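Local coordinates for protein MGS-M4 (Unidentified, PDB 4Q3M) that probably reduces carbonyl compounds with a nicotinamide cofactor, as a TIM-barrel aldo-keto reductase whose natural substrate is unknown, at residues I42-I47 and V70-W75; L74-Q79 and I105-G110; K131-S136 and A150-M155. All coordinates share one frame; numbering follows the deposited sequence.

How the contacts relate
All three contacts belong to one eight-stranded parallel alpha/beta barrel and follow its strand order. Contact 1 joins strands 41-43 and 69-74; contact 2 takes over at Leu-74 and Trp-75, which it shares with contact 1, and joins the loops after strands 69-74 and 102-105. Their centres are about 12 Å apart, and His-106 touches Ala-45, Ile-47 and Lys-73. Both lie at the C-terminal ends of the barrel strands, where aldo-keto reductases carry the active site. Contact 3, about 15 Å from contact 1 and about 14 Å from contact 2 between centres, comes last in the chain. It lies on the next strand, 133-136, which adjoins Ile-105, and holds the return toward strand 156-160.

Contact 1. Residues I42-I47 and V70-W75; sequences IDTAMI and VTTKLW
Asp-43 and Lys-73 meet in a salt bridge, OD2 to NZ at 2.7 Å. The ammonium group comes to the syn side of OD2 but lies 30° out of the carboxylate plane. The lysine chain runs extended until chi4 (69°) bends NZ over toward strand 41-43, where it also donates to Thr-44 O at 3.0 Å, from above that carbonyl's plane. Two oxygens of the first segment thus grip one nitrogen, while Ala-45 CB packs on Lys-73 CB and CG. Farther along, Ile-47 lays CD1 over one face of the Trp-75 indole, 3.6 Å from the centroid of its five-membered ring, in a CH-pi contact. Met-46 CG touches Trp-75 CB at 3.5 Å, and its SD stands obliquely to the same ring, a Met-aromatic contact. The segments continue neighbouring parallel strands of a TIM barrel, successive in a beta-alpha-beta unit through helix 51-59; an Asp and a Lys at the ends of such strands match two members of the aldo-keto reductase catalytic tetrad, so a role in catalysis is probable. The strands are pinned by Thr-71 N to Ile-42 O (2.9 Å) and Thr-44 N to Thr-71 O. In the next shell, Asp-43 OD1 accepts from Gln-158 NE2 and from a water, which Thr-71 OG1 holds only weakly. Thr-44 and Thr-72 lie side by side, CG2 against CB at 3.8 Å, and their hydroxyls bond to Asn-50 and Glu-51 respectively.

Contact 2. Residues L74-Q79 and I105-G110; sequences LWNTDQ and IHWFKG
His-106 and Trp-75 meet in an offset edge-to-face pair, the benzene edge of the indole pointing at the imidazole with the planes 80° apart. The histidine begins close to the backbone of the other segment: CB sits 3.2 Å from Leu-74 O, the same oxygen that accepts from His-106 N. CG, anti to the backbone N (chi1 -151°), carries the ring so that one face meets the CE3-CZ3 edge of the indole. There CG comes near Trp-75 CE3, ND1 lies 3.4 Å from that CE3, and CE1 lies 3.8 Å from Trp-75 CZ3. At the far end, CE1 reaches Ile-47 CG2 and NE2 packs beside Lys-73 CD. Trp-107 completes the aromatic cluster, its side chain alongside that of Trp-75, with CD1 3.6 Å from Trp-75 CZ3. Asn-76 OD1 comes to the edge of the Trp-107 indole, and Asn-76 ND2 bonds to Tyr-274 O at the chain's C-terminus. Gln-79 NE2 donates to Trp-107 O at 2.8 Å, with that oxygen close to the Gln-79 amide plane, and also to a water that accepts from Trp-107 N. Lys-109 CG packs 3.4 Å from Gln-79 NE2, and its NZ donates to Val-272 O and Tyr-274 O. A histidine just past the fourth barrel strand, beside a lysine near the end of the third, is the placing expected of the catalytic histidine of aldo-keto reductases.

Contact 3. Residues K131-S136 and A150-M155; sequences KAIGVS and AKIPPM
Ile-133 and Met-155 are tied by their backbones. Met-155 N donates to Ile-133 O at 3.1 Å, lying in the plane of that carbonyl, and it is the one backbone hydrogen bond between the two segments. A second, weak polar link comes from the thioether: Ile-133 N points at Met-155 SD over 3.6 Å, with 153° at the hydrogen. The methionine can offer its sulfur there because CG is anti to the carbonyl carbon (chi1 -50°) and the rest of the chain is extended, so the side chain runs back toward Ala-132, oblique to the strand. Both bonds lie where the chain, having left helix 140-149, turns in to begin strand 156-160; this is the return leg of a barrel beta-alpha-beta unit, and Val-135 carries the pairing on to Val-156. Apolar contacts fill in around the bonds. SD rests 3.8 Å from Ala-132 CB, and the terminal CE lies 4.1 Å from Ile-133 CG1. Ile-133 holds CG1 between the backbone N and the carbonyl carbon (chi1 52°) and places CD1 3.9 Å from Ile-152 CG2, the two side chains crossing at about a right angle. The backbones come nearest at Gly-134 and Pro-154, CA to CA 4.7 Å. The backbone of Lys-151 and Ile-152 is held from helix 111-126: Glu-122 OE2 accepts from the backbone N of Lys-151 and of Ile-152, and Tyr-118 OH bonds to Ile-152 O. On the side of Ala-132 and Met-155, the turn of the N-terminal hairpin packs in, Leu-6 touching Ala-132 while Asn-7 and Asn-8 touch Met-155.

Contact 1. Residues I42-I47 and V70-W75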
loop_
_atom_site.group_PDB
_atom_site.type_symbol
_atom_site.label_atom_id
_atom_site.label_comp_id
_atom_site.label_asym_id
_atom_site.label_seq_id
_atom_site.Cartn_x
_atom_site.Cartn_y
_atom_site.Cartn_z
ATOM N N ILE A 42 12.720 18.425 -15.485
ATOM C CA ILE A 42 13.169 17.083 -15.838
ATOM C C ILE A 42 13.342 16.229 -14.586
ATOM O O ILE A 42 13.975 16.653 -13.618
ATOM C CB ILE A 42 14.497 17.117 -16.620
ATOM C CG1 ILE A 42 14.399 18.078 -17.807
ATOM C CG2 ILE A 42 14.874 15.721 -17.093
ATOM C CD1 ILE A 42 13.442 17.624 -18.886
ATOM N N ASP A 43 12.778 15.026 -14.608
ATOM C CA ASP A 43 12.829 14.134 -13.455
ATOM C C ASP A 43 13.627 12.868 -13.758
ATOM O O ASP A 43 13.243 12.075 -14.618
ATOM C CB ASP A 43 11.412 13.767 -13.007
ATOM C CG ASP A 43 11.399 12.891 -11.769
ATOM O OD1 ASP A 43 11.342 13.444 -10.650
ATOM O OD2 ASP A 43 11.440 11.651 -11.914
ATOM N N THR A 44 14.734 12.681 -13.046
ATOM C CA THR A 44 15.578 11.507 -13.242
ATOM C C THR A 44 15.960 10.861 -11.912
ATOM O O THR A 44 15.457 11.250 -10.857
ATOM C CB THR A 44 16.861 11.861 -14.024
ATOM O OG1 THR A 44 17.622 10.670 -14.264
ATOM C CG2 THR A 44 17.711 12.857 -13.250
ATOM N N ALA A 45 16.842 9.867 -11.977
ATOM C CA ALA A 45 17.321 9.159 -10.792
ATOM C C ALA A 45 18.572 8.355 -11.132
ATOM O O ALA A 45 18.832 8.068 -12.300
ATOM C CB ALA A 45 16.238 8.250 -10.230
ATOM N N MET A 46 19.338 7.987 -10.111
ATOM C CA MET A 46 20.578 7.256 -10.346
ATOM C C MET A 46 20.297 5.835 -10.831
ATOM O O MET A 46 21.092 5.272 -11.582
ATOM C CB MET A 46 21.452 7.236 -9.083
ATOM C CG MET A 46 21.211 6.080 -8.117
ATOM S SD MET A 46 22.088 4.550 -8.518
ATOM C CE MET A 46 23.656 5.192 -9.099
ATOM N N ILE A 47 19.163 5.270 -10.428
ATOM C CA ILE A 47 18.819 3.906 -10.807
ATOM C C ILE A 47 18.405 3.826 -12.276
ATOM O O ILE A 47 18.458 2.758 -12.888
ATOM C CB ILE A 47 17.691 3.340 -9.911
ATOM C CG1 ILE A 47 17.674 1.810 -9.966
ATOM C CG2 ILE A 47 16.340 3.932 -10.287
ATOM C CD1 ILE A 47 18.969 1.171 -9.516
ATOM N N VAL A 70 15.679 20.496 -12.331
ATOM C CA VAL A 70 16.234 19.150 -12.430
ATOM C C VAL A 70 16.099 18.383 -11.119
ATOM O O VAL A 70 16.618 18.803 -10.084
ATOM C CB VAL A 70 17.718 19.178 -12.838
ATOM C CG1 VAL A 70 18.249 17.759 -12.996
ATOM C CG2 VAL A 70 17.898 19.966 -14.124
ATOM N N THR A 71 15.399 17.256 -11.174
ATOM C CA THR A 71 15.232 16.397 -10.010
ATOM C C THR A 71 15.895 15.044 -10.226
ATOM O O THR A 71 15.647 14.375 -11.229
ATOM C CB THR A 71 13.745 16.166 -9.678
ATOM O OG1 THR A 71 13.113 17.419 -9.392
ATOM C CG2 THR A 71 13.600 15.247 -8.472
ATOM N N THR A 72 16.746 14.647 -9.288
ATOM C CA THR A 72 17.267 13.289 -9.273
ATOM C C THR A 72 17.050 12.685 -7.891
ATOM O O THR A 72 16.720 13.393 -6.939
ATOM C CB THR A 72 18.757 13.230 -9.651
ATOM O OG1 THR A 72 19.148 11.864 -9.838
ATOM C CG2 THR A 72 19.611 13.858 -8.570
ATOM N N LYS A 73 17.220 11.373 -7.790
ATOM C CA LYS A 73 16.901 10.670 -6.557
ATOM C C LYS A 73 18.066 9.826 -6.072
ATOM O O LYS A 73 18.935 9.434 -6.849
ATOM C CB LYS A 73 15.671 9.784 -6.753
ATOM C CG LYS A 73 14.542 10.462 -7.504
ATOM C CD LYS A 73 13.340 9.551 -7.649
ATOM C CE LYS A 73 12.298 10.173 -8.563
ATOM N NZ LYS A 73 12.761 10.239 -9.979
ATOM N N LEU A 74 18.065 9.543 -4.777
ATOM C CA LEU A 74 19.095 8.715 -4.183
ATOM C C LEU A 74 18.576 7.283 -4.055
ATOM O O LEU A 74 17.496 7.062 -3.511
ATOM C CB LEU A 74 19.490 9.252 -2.815
ATOM C CG LEU A 74 20.258 8.209 -2.019
ATOM C CD1 LEU A 74 21.722 8.389 -2.321
ATOM C CD2 LEU A 74 19.986 8.306 -0.558
ATOM N N TRP A 75 19.342 6.314 -4.549
ATOM C CA TRP A 75 18.881 4.928 -4.563
ATOM C C TRP A 75 19.051 4.238 -3.207
ATOM O O TRP A 75 19.871 4.651 -2.385
ATOM C CB TRP A 75 19.611 4.142 -5.655
ATOM C CG TRP A 75 19.105 2.746 -5.841
ATOM C CD1 TRP A 75 19.821 1.593 -5.714
ATOM C CD2 TRP A 75 17.765 2.353 -6.169
ATOM N NE1 TRP A 75 19.014 0.506 -5.953
ATOM C CE2 TRP A 75 17.747 0.946 -6.233
ATOM C CE3 TRP A 75 16.580 3.054 -6.419
ATOM C CZ2 TRP A 75 16.593 0.226 -6.536
ATOM C CZ3 TRP A 75 15.436 2.337 -6.720
ATOM C CH2 TRP A 75 15.451 0.939 -6.775
HETATM O O HOH W 1 10.552 15.776 -10.567
#

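Contact 2. Residues L74-Q79 and I105-G110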
loop_
_atom_site.group_PDB
_atom_site.type_symbol
_atom_site.label_atom_id
_atom_site.label_comp_id
_atom_site.label_asym_id
_atom_site.label_seq_id
_atom_site.Cartn_x
_atom_site.Cartn_y
_atom_site.Cartn_z
ATOM N N LEU A 74 18.065 9.543 -4.777
ATOM C CA LEU A 74 19.095 8.715 -4.183
ATOM C C LEU A 74 18.576 7.283 -4.055
ATOM O O LEU A 74 17.496 7.062 -3.511
ATOM C CB LEU A 74 19.490 9.252 -2.815
ATOM C CG LEU A 74 20.258 8.209 -2.019
ATOM C CD1 LEU A 74 21.722 8.389 -2.321
ATOM C CD2 LEU A 74 19.986 8.306 -0.558
ATOM N N TRP A 75 19.342 6.314 -4.549
ATOM C CA TRP A 75 18.881 4.928 -4.563
ATOM C C TRP A 75 19.051 4.238 -3.207
ATOM O O TRP A 75 19.871 4.651 -2.385
ATOM C CB TRP A 75 19.611 4.142 -5.655
ATOM C CG TRP A 75 19.105 2.746 -5.841
ATOM C CD1 TRP A 75 19.821 1.593 -5.714
ATOM C CD2 TRP A 75 17.765 2.353 -6.169
ATOM N NE1 TRP A 75 19.014 0.506 -5.953
ATOM C CE2 TRP A 75 17.747 0.946 -6.233
ATOM C CE3 TRP A 75 16.580 3.054 -6.419
ATOM C CZ2 TRP A 75 16.593 0.226 -6.536
ATOM C CZ3 TRP A 75 15.436 2.337 -6.720
ATOM C CH2 TRP A 75 15.451 0.939 -6.775
ATOM N N ASN A 76 18.263 3.186 -2.994
ATOM C CA ASN A 76 18.205 2.458 -1.727
ATOM C C ASN A 76 19.559 2.019 -1.175
ATOM O O ASN A 76 19.797 2.089 0.031
ATOM C CB ASN A 76 17.311 1.224 -1.883
ATOM C CG ASN A 76 15.950 1.558 -2.459
ATOM O OD1 ASN A 76 15.680 2.701 -2.827
ATOM N ND2 ASN A 76 15.083 0.554 -2.547
ATOM N N THR A 77 20.440 1.564 -2.059
ATOM C CA THR A 77 21.729 1.019 -1.643
ATOM C C THR A 77 22.672 2.082 -1.087
ATOM O O THR A 77 23.662 1.757 -0.431
ATOM C CB THR A 77 22.437 0.306 -2.813
ATOM O OG1 THR A 77 22.716 1.250 -3.854
ATOM C CG2 THR A 77 21.566 -0.811 -3.364
ATOM N N ASP A 78 22.366 3.349 -1.345
ATOM C CA ASP A 78 23.254 4.434 -0.944
ATOM C C ASP A 78 22.758 5.182 0.293
ATOM O O ASP A 78 23.328 6.207 0.669
ATOM C CB ASP A 78 23.429 5.425 -2.095
ATOM C CG ASP A 78 24.183 4.839 -3.267
ATOM O OD1 ASP A 78 25.058 3.976 -3.048
ATOM O OD2 ASP A 78 23.899 5.248 -4.414
ATOM N N GLN A 79 21.699 4.679 0.923
ATOM C CA GLN A 79 21.156 5.335 2.109
ATOM C C GLN A 79 22.141 5.261 3.271
ATOM O O GLN A 79 22.802 4.243 3.477
ATOM C CB GLN A 79 19.809 4.723 2.506
ATOM C CG GLN A 79 18.683 5.040 1.533
ATOM C CD GLN A 79 17.306 4.824 2.133
ATOM O OE1 GLN A 79 17.159 4.694 3.349
ATOM N NE2 GLN A 79 16.288 4.789 1.281
ATOM N N ILE A 105 14.696 11.022 -1.565
ATOM C CA ILE A 105 14.934 9.654 -1.124
ATOM C C ILE A 105 13.965 8.756 -1.883
ATOM O O ILE A 105 12.750 8.917 -1.773
ATOM C CB ILE A 105 14.738 9.487 0.395
ATOM C CG1 ILE A 105 15.604 10.492 1.161
ATOM C CG2 ILE A 105 15.063 8.063 0.821
ATOM C CD1 ILE A 105 15.462 10.403 2.666
ATOM N N HIS A 106 14.503 7.819 -2.658
ATOM C CA HIS A 106 13.702 7.054 -3.610
ATOM C C HIS A 106 12.689 6.128 -2.936
ATOM O O HIS A 106 11.525 6.080 -3.333
ATOM C CB HIS A 106 14.617 6.243 -4.529
ATOM C CG HIS A 106 14.042 5.994 -5.889
ATOM N ND1 HIS A 106 14.827 5.867 -7.015
ATOM C CD2 HIS A 106 12.761 5.855 -6.305
ATOM C CE1 HIS A 106 14.054 5.658 -8.066
ATOM N NE2 HIS A 106 12.796 5.646 -7.662
ATOM N N TRP A 107 13.136 5.394 -1.922
ATOM C CA TRP A 107 12.261 4.475 -1.197
ATOM C C TRP A 107 12.518 4.526 0.306
ATOM O O TRP A 107 13.577 4.969 0.751
ATOM C CB TRP A 107 12.447 3.040 -1.697
ATOM C CG TRP A 107 12.058 2.819 -3.129
ATOM C CD1 TRP A 107 12.860 2.948 -4.225
ATOM C CD2 TRP A 107 10.775 2.404 -3.617
ATOM N NE1 TRP A 107 12.155 2.651 -5.367
ATOM C CE2 TRP A 107 10.873 2.313 -5.021
ATOM C CE3 TRP A 107 9.555 2.105 -3.004
ATOM C CZ2 TRP A 107 9.795 1.938 -5.821
ATOM C CZ3 TRP A 107 8.486 1.732 -3.800
ATOM C CH2 TRP A 107 8.613 1.651 -5.194
ATOM N N PHE A 108 11.545 4.063 1.085
ATOM C CA PHE A 108 11.713 3.955 2.529
ATOM C C PHE A 108 12.440 2.662 2.883
ATOM O O PHE A 108 12.039 1.578 2.462
ATOM C CB PHE A 108 10.360 4.015 3.240
ATOM C CG PHE A 108 10.457 3.929 4.737
ATOM C CD1 PHE A 108 10.798 5.041 5.488
ATOM C CD2 PHE A 108 10.200 2.735 5.393
ATOM C CE1 PHE A 108 10.886 4.964 6.866
ATOM C CE2 PHE A 108 10.286 2.653 6.769
ATOM C CZ PHE A 108 10.628 3.768 7.507
ATOM N N LYS A 109 13.515 2.785 3.655
ATOM C CA LYS A 109 14.316 1.630 4.046
ATOM C C LYS A 109 14.608 1.645 5.542
ATOM O O LYS A 109 15.734 1.392 5.966
ATOM C CB LYS A 109 15.629 1.597 3.257
ATOM C CG LYS A 109 15.454 1.492 1.750
ATOM C CD LYS A 109 15.022 0.095 1.331
ATOM C CE LYS A 109 16.109 -0.927 1.627
ATOM N NZ LYS A 109 15.768 -2.274 1.092
ATOM N N GLY A 110 13.586 1.941 6.339
ATOM C CA GLY A 110 13.749 2.048 7.777
ATOM C C GLY A 110 13.879 3.495 8.212
ATOM O O GLY A 110 14.372 4.334 7.458
HETATM O O HOH W 2 16.176 5.111 -1.444
#

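Contact 3. Residues K131-S136 and A150-M155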
loop_
_atom_site.group_PDB
_atom_site.type_symbol
_atom_site.label_atom_id
_atom_site.label_comp_id
_atom_site.label_asym_id
_atom_site.label_seq_id
_atom_site.Cartn_x
_atom_site.Cartn_y
_atom_site.Cartn_z
ATOM N N LYS A 131 18.492 22.855 -3.960
ATOM C CA LYS A 131 17.572 23.962 -3.742
ATOM C C LYS A 131 16.303 23.503 -3.034
ATOM O O LYS A 131 15.559 24.316 -2.485
ATOM C CB LYS A 131 17.224 24.631 -5.072
ATOM C CG LYS A 131 18.414 25.282 -5.756
ATOM C CD LYS A 131 19.079 26.293 -4.837
ATOM C CE LYS A 131 20.325 26.889 -5.470
ATOM N NZ LYS A 131 20.981 27.874 -4.566
ATOM N N ALA A 132 16.064 22.196 -3.050
ATOM C CA ALA A 132 14.907 21.616 -2.382
ATOM C C ALA A 132 15.149 20.144 -2.068
ATOM O O ALA A 132 15.721 19.414 -2.877
ATOM C CB ALA A 132 13.659 21.781 -3.236
ATOM N N ILE A 133 14.715 19.712 -0.888
ATOM C CA ILE A 133 14.875 18.321 -0.480
ATOM C C ILE A 133 13.532 17.696 -0.125
ATOM O O ILE A 133 12.653 18.357 0.428
ATOM C CB ILE A 133 15.834 18.187 0.719
ATOM C CG1 ILE A 133 15.412 19.125 1.852
ATOM C CG2 ILE A 133 17.263 18.487 0.295
ATOM C CD1 ILE A 133 16.275 19.017 3.089
ATOM N N GLY A 134 13.377 16.417 -0.450
ATOM C CA GLY A 134 12.144 15.707 -0.169
ATOM C C GLY A 134 12.316 14.202 -0.211
ATOM O O GLY A 134 13.435 13.693 -0.138
ATOM N N VAL A 135 11.202 13.486 -0.328
ATOM C CA VAL A 135 11.231 12.030 -0.378
ATOM C C VAL A 135 10.380 11.477 -1.513
ATOM O O VAL A 135 9.727 12.225 -2.241
ATOM C CB VAL A 135 10.743 11.407 0.942
ATOM C CG1 VAL A 135 11.747 11.661 2.052
ATOM C CG2 VAL A 135 9.369 11.952 1.311
ATOM N N SER A 136 10.400 10.157 -1.653
ATOM C CA SER A 136 9.574 9.465 -2.632
ATOM C C SER A 136 9.150 8.111 -2.076
ATOM O O SER A 136 9.908 7.474 -1.343
ATOM C CB SER A 136 10.322 9.292 -3.954
ATOM O OG SER A 136 9.521 8.618 -4.909
ATOM N N ALA A 150 13.294 15.924 11.406
ATOM C CA ALA A 150 14.052 16.770 10.488
ATOM C C ALA A 150 14.186 18.184 11.038
ATOM O O ALA A 150 13.330 18.655 11.787
ATOM C CB ALA A 150 13.403 16.797 9.113
ATOM N N LYS A 151 15.273 18.852 10.670
ATOM C CA LYS A 151 15.481 20.243 11.046
ATOM C C LYS A 151 15.109 21.134 9.869
ATOM O O LYS A 151 14.839 22.325 10.029
ATOM C CB LYS A 151 16.928 20.472 11.482
ATOM C CG LYS A 151 17.352 19.569 12.632
ATOM C CD LYS A 151 18.775 19.844 13.081
ATOM C CE LYS A 151 19.145 18.970 14.269
ATOM N NZ LYS A 151 18.222 19.181 15.418
ATOM N N ILE A 152 15.098 20.535 8.684
ATOM C CA ILE A 152 14.578 21.177 7.486
ATOM C C ILE A 152 13.484 20.287 6.904
ATOM O O ILE A 152 13.777 19.331 6.187
ATOM C CB ILE A 152 15.678 21.420 6.438
ATOM C CG1 ILE A 152 16.815 22.244 7.046
ATOM C CG2 ILE A 152 15.105 22.119 5.213
ATOM C CD1 ILE A 152 18.009 22.406 6.136
ATOM N N PRO A 153 12.218 20.596 7.232
ATOM C CA PRO A 153 11.044 19.784 6.887
ATOM C C PRO A 153 10.961 19.415 5.407
ATOM O O PRO A 153 11.312 20.234 4.556
ATOM C CB PRO A 153 9.871 20.687 7.282
ATOM C CG PRO A 153 10.416 21.542 8.370
ATOM C CD PRO A 153 11.846 21.802 7.993
ATOM N N PRO A 154 10.508 18.185 5.111
ATOM C CA PRO A 154 10.324 17.677 3.746
ATOM C C PRO A 154 9.486 18.618 2.890
ATOM O O PRO A 154 8.515 19.196 3.377
ATOM C CB PRO A 154 9.599 16.347 3.966
ATOM C CG PRO A 154 10.035 15.911 5.317
ATOM C CD PRO A 154 10.166 17.171 6.124
ATOM N N MET A 155 9.864 18.766 1.626
ATOM C CA MET A 155 9.204 19.717 0.743
ATOM C C MET A 155 8.391 19.016 -0.338
ATOM O O MET A 155 7.396 19.554 -0.824
ATOM C CB MET A 155 10.239 20.647 0.104
ATOM C CG MET A 155 11.190 21.284 1.106
ATOM S SD MET A 155 12.486 22.268 0.331
ATOM C CE MET A 155 13.444 22.751 1.766
#